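Long-range contact in putative branched-chain amino acid ABC transporter (Rhodospirillum rubrum ATCC 11170, PDB 3HUT), which probably binds a branched-chain amino acid or a related ligand outside the cytoplasm and delivers it to an ABC transporter: residues 178-191 against 205-217. Residues are numbered along the deposited sequence; the frame is centred on the assembly and turned at random.
Sequences PGNRRFDDVIDEIE and EDAAPFLRALRAR
Gly-179, Phe-183 and Ile-187 run level with Asp-206, Phe-210 and Leu-214, and the axes of helices 184-191 and 205-216 approach to 10.3 Å at a crossing angle of -50°. Phe-183, at the N-cap position, lays its ring over the middle of helix 205-216, between Pro-209 and Ala-213: Phe-210 CA stands 3.7 Å from the ring centroid, nearly on the normal, a CH-pi contact. The Phe-210 ring turns its edge to that same ring in an offset edge-to-face pair, planes 71° apart. A chi1 of 166° swings the Phe-210 ring away from its own backbone N and carries CE1 in toward Val-186 CG1 and Ile-187 CG1. These helices follow strands 169-176 and 197-201, which flank strand 141-147 in the parallel part of the sheet, in one lobe of a periplasmic binding protein fold; Phe-210 also rests on Ile-145 and Leu-200 of the sheet, placing this seam on its surface. Polar groups close both ends. Asp-206 takes the Gly-179 N-H on OD2 almost straight, while OD1 receives Arg-181 NH1 at 2.9 Å from the anti side; Pro-209 CG covers a face of that guanidinium. At the far end Arg-217, bent at chi3, directs NH1 and NH2 end-on at the single atom Asp-188 OD2, NH1 lying 2.6 Å from it. NH2 also meets Glu-191 OE2 in a salt bridge of weak hydrogen-bond geometry, Asp-184 OD1, 3.6 Å from Arg-217 NH1, completes the salt-bridge network, and Ile-187 CG2 sits over one guanidinium face. A methionine in place of Arg-217 would probably leave the Asp-184, Asp-188 and Glu-191 carboxylates without their shared positive partner.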
# COMPACT_ATOMS: atom_id res chain seq x y z
N PRO A 178 5.81 20.30 -1.30
CA PRO A 178 5.85 19.66 0.01
C PRO A 178 6.38 20.70 0.99
O PRO A 178 7.30 21.45 0.65
CB PRO A 178 6.85 18.52 -0.19
CG PRO A 178 6.72 18.20 -1.65
CD PRO A 178 6.64 19.56 -2.27
N GLY A 179 5.79 20.77 2.18
CA GLY A 179 6.24 21.74 3.16
C GLY A 179 5.60 23.11 3.05
O GLY A 179 5.85 24.00 3.87
N ASN A 180 4.76 23.30 2.03
CA ASN A 180 4.10 24.58 1.84
C ASN A 180 3.37 25.05 3.09
O ASN A 180 2.70 24.26 3.77
CB ASN A 180 3.10 24.51 0.69
CG ASN A 180 2.25 25.76 0.59
OD1 ASN A 180 2.77 26.86 0.48
ND2 ASN A 180 0.93 25.59 0.63
N ARG A 181 3.49 26.34 3.40
CA ARG A 181 2.82 26.88 4.57
C ARG A 181 1.91 28.08 4.31
O ARG A 181 1.39 28.66 5.24
CB ARG A 181 3.85 27.21 5.66
CG ARG A 181 4.42 25.97 6.35
CD ARG A 181 3.33 25.23 7.12
NE ARG A 181 3.80 24.01 7.79
CZ ARG A 181 3.93 22.82 7.20
NH1 ARG A 181 3.61 22.67 5.92
NH2 ARG A 181 4.37 21.78 7.90
N ARG A 182 1.72 28.46 3.05
CA ARG A 182 0.81 29.58 2.79
C ARG A 182 -0.49 29.00 2.24
O ARG A 182 -0.50 28.31 1.22
CB ARG A 182 1.39 30.58 1.81
CG ARG A 182 1.62 30.05 0.44
CD ARG A 182 3.05 29.66 0.27
NE ARG A 182 3.61 30.30 -0.90
CZ ARG A 182 4.79 30.01 -1.42
NH1 ARG A 182 5.55 29.08 -0.87
NH2 ARG A 182 5.20 30.64 -2.50
N PHE A 183 -1.58 29.29 2.94
CA PHE A 183 -2.88 28.77 2.58
C PHE A 183 -3.92 29.85 2.31
O PHE A 183 -4.98 29.56 1.76
CB PHE A 183 -3.38 27.86 3.70
CG PHE A 183 -2.32 26.96 4.30
CD1 PHE A 183 -1.69 25.99 3.52
CD2 PHE A 183 -1.96 27.09 5.64
CE1 PHE A 183 -0.73 25.14 4.08
CE2 PHE A 183 -0.99 26.25 6.21
CZ PHE A 183 -0.37 25.28 5.43
N ASP A 184 -3.63 31.09 2.69
CA ASP A 184 -4.59 32.17 2.50
C ASP A 184 -5.16 32.33 1.10
O ASP A 184 -6.36 32.53 0.94
CB ASP A 184 -4.00 33.50 2.97
CG ASP A 184 -4.04 33.65 4.47
OD1 ASP A 184 -5.10 33.35 5.07
OD2 ASP A 184 -3.01 34.07 5.06
N ASP A 185 -4.31 32.25 0.08
CA ASP A 185 -4.80 32.41 -1.28
C ASP A 185 -5.70 31.26 -1.72
O ASP A 185 -6.76 31.50 -2.30
CB ASP A 185 -3.63 32.54 -2.26
CG ASP A 185 -2.85 33.82 -2.04
OD1 ASP A 185 -3.48 34.84 -1.69
OD2 ASP A 185 -1.62 33.80 -2.24
N VAL A 186 -5.28 30.03 -1.45
CA VAL A 186 -6.09 28.88 -1.84
C VAL A 186 -7.43 28.93 -1.10
O VAL A 186 -8.45 28.51 -1.63
CB VAL A 186 -5.37 27.54 -1.53
CG1 VAL A 186 -4.98 27.47 -0.07
CG2 VAL A 186 -6.27 26.38 -1.89
N ILE A 187 -7.41 29.44 0.12
CA ILE A 187 -8.63 29.53 0.91
C ILE A 187 -9.56 30.59 0.33
O ILE A 187 -10.77 30.43 0.33
CB ILE A 187 -8.33 29.83 2.39
CG1 ILE A 187 -7.64 28.61 3.02
CG2 ILE A 187 -9.61 30.17 3.13
CD1 ILE A 187 -7.25 28.79 4.48
N ASP A 188 -8.98 31.68 -0.16
CA ASP A 188 -9.77 32.75 -0.76
C ASP A 188 -10.43 32.21 -2.02
O ASP A 188 -11.59 32.50 -2.30
CB ASP A 188 -8.88 33.94 -1.12
CG ASP A 188 -8.44 34.74 0.10
OD1 ASP A 188 -7.64 35.68 -0.07
OD2 ASP A 188 -8.90 34.44 1.22
N GLU A 189 -9.68 31.43 -2.77
CA GLU A 189 -10.17 30.84 -4.01
C GLU A 189 -11.32 29.87 -3.74
O GLU A 189 -12.27 29.79 -4.51
CB GLU A 189 -9.01 30.13 -4.72
CG GLU A 189 -9.39 29.44 -6.01
CD GLU A 189 -8.17 29.05 -6.82
OE1 GLU A 189 -7.16 28.63 -6.22
OE2 GLU A 189 -8.23 29.13 -8.07
N ILE A 190 -11.22 29.13 -2.64
CA ILE A 190 -12.27 28.19 -2.25
C ILE A 190 -13.49 29.01 -1.85
O ILE A 190 -14.63 28.66 -2.16
CB ILE A 190 -11.81 27.33 -1.06
CG1 ILE A 190 -10.74 26.34 -1.52
CG2 ILE A 190 -13.00 26.60 -0.45
CD1 ILE A 190 -10.13 25.51 -0.41
N GLU A 191 -13.24 30.12 -1.17
CA GLU A 191 -14.31 31.01 -0.74
C GLU A 191 -15.06 31.61 -1.94
O GLU A 191 -16.28 31.72 -1.92
CB GLU A 191 -13.74 32.14 0.12
CG GLU A 191 -13.82 31.89 1.61
CD GLU A 191 -13.09 32.95 2.40
OE1 GLU A 191 -13.02 34.11 1.92
OE2 GLU A 191 -12.60 32.64 3.51
N GLU A 205 1.60 15.92 7.56
CA GLU A 205 2.40 17.04 8.04
C GLU A 205 2.05 18.37 7.39
O GLU A 205 2.24 19.43 7.99
CB GLU A 205 3.90 16.78 7.86
CG GLU A 205 4.35 16.70 6.42
CD GLU A 205 4.39 15.29 5.90
OE1 GLU A 205 3.63 14.43 6.41
OE2 GLU A 205 5.18 15.04 4.96
N ASP A 206 1.56 18.33 6.15
CA ASP A 206 1.17 19.55 5.44
C ASP A 206 -0.33 19.81 5.60
O ASP A 206 -0.76 20.96 5.69
CB ASP A 206 1.49 19.46 3.94
CG ASP A 206 2.99 19.49 3.66
OD1 ASP A 206 3.72 20.14 4.44
OD2 ASP A 206 3.42 18.89 2.65
N ALA A 207 -1.11 18.74 5.62
CA ALA A 207 -2.56 18.85 5.75
C ALA A 207 -3.06 19.37 7.10
O ALA A 207 -4.01 20.15 7.15
CB ALA A 207 -3.21 17.50 5.45
N ALA A 208 -2.41 18.96 8.18
CA ALA A 208 -2.83 19.40 9.51
C ALA A 208 -2.79 20.93 9.61
O ALA A 208 -3.78 21.55 10.00
CB ALA A 208 -1.94 18.77 10.59
N PRO A 209 -1.65 21.55 9.27
CA PRO A 209 -1.64 23.01 9.36
C PRO A 209 -2.62 23.67 8.39
O PRO A 209 -3.22 24.69 8.71
CB PRO A 209 -0.18 23.38 9.09
CG PRO A 209 0.35 22.22 8.30
CD PRO A 209 -0.30 21.04 8.98
N PHE A 210 -2.78 23.09 7.21
CA PHE A 210 -3.72 23.65 6.24
C PHE A 210 -5.13 23.69 6.81
O PHE A 210 -5.82 24.70 6.71
CB PHE A 210 -3.75 22.84 4.95
CG PHE A 210 -4.91 23.18 4.07
CD1 PHE A 210 -5.02 24.45 3.51
CD2 PHE A 210 -5.93 22.26 3.85
CE1 PHE A 210 -6.14 24.80 2.75
CE2 PHE A 210 -7.05 22.60 3.09
CZ PHE A 210 -7.15 23.87 2.54
N LEU A 211 -5.55 22.57 7.40
CA LEU A 211 -6.89 22.49 7.98
C LEU A 211 -7.07 23.44 9.16
O LEU A 211 -8.18 23.95 9.38
CB LEU A 211 -7.18 21.04 8.39
CG LEU A 211 -7.33 20.14 7.16
CD1 LEU A 211 -7.37 18.68 7.58
CD2 LEU A 211 -8.60 20.53 6.41
N ARG A 212 -6.02 23.68 9.93
CA ARG A 212 -6.12 24.61 11.05
C ARG A 212 -6.40 26.00 10.47
O ARG A 212 -7.19 26.76 11.02
CB ARG A 212 -4.81 24.63 11.87
CG ARG A 212 -4.59 23.41 12.76
CD ARG A 212 -3.24 23.51 13.47
NE ARG A 212 -3.16 24.70 14.32
CZ ARG A 212 -2.02 25.26 14.72
NH1 ARG A 212 -0.85 24.74 14.36
NH2 ARG A 212 -2.05 26.34 15.50
N ALA A 213 -5.74 26.32 9.36
CA ALA A 213 -5.94 27.62 8.73
C ALA A 213 -7.34 27.70 8.10
O ALA A 213 -8.04 28.70 8.22
CB ALA A 213 -4.87 27.86 7.67
N LEU A 214 -7.73 26.62 7.42
CA LEU A 214 -9.03 26.58 6.78
C LEU A 214 -10.14 26.77 7.81
O LEU A 214 -11.03 27.60 7.64
CB LEU A 214 -9.23 25.23 6.06
CG LEU A 214 -10.60 25.01 5.42
CD1 LEU A 214 -10.79 25.99 4.26
CD2 LEU A 214 -10.71 23.57 4.93
N ARG A 215 -10.09 26.01 8.90
CA ARG A 215 -11.11 26.12 9.93
C ARG A 215 -11.04 27.43 10.70
O ARG A 215 -12.07 27.92 11.18
CB ARG A 215 -11.02 24.94 10.91
CG ARG A 215 -11.20 23.57 10.28
CD ARG A 215 -12.47 23.49 9.44
NE ARG A 215 -12.71 22.12 8.98
CZ ARG A 215 -13.48 21.80 7.94
NH1 ARG A 215 -14.09 22.75 7.25
NH2 ARG A 215 -13.63 20.52 7.60
N ALA A 216 -9.85 27.98 10.82
CA ALA A 216 -9.68 29.24 11.55
C ALA A 216 -10.41 30.35 10.82
O ALA A 216 -10.97 31.26 11.44
CB ALA A 216 -8.20 29.57 11.68
N ARG A 217 -10.43 30.27 9.49
CA ARG A 217 -11.11 31.28 8.70
C ARG A 217 -12.62 31.05 8.63
O ARG A 217 -13.33 31.79 7.95
CB ARG A 217 -10.50 31.34 7.30
CG ARG A 217 -9.11 31.95 7.32
CD ARG A 217 -8.60 32.21 5.92
NE ARG A 217 -9.58 32.94 5.14
CZ ARG A 217 -9.37 33.37 3.90
NH1 ARG A 217 -8.19 33.15 3.32
NH2 ARG A 217 -10.32 34.01 3.25
O HOH W 1 6.04 19.84 6.99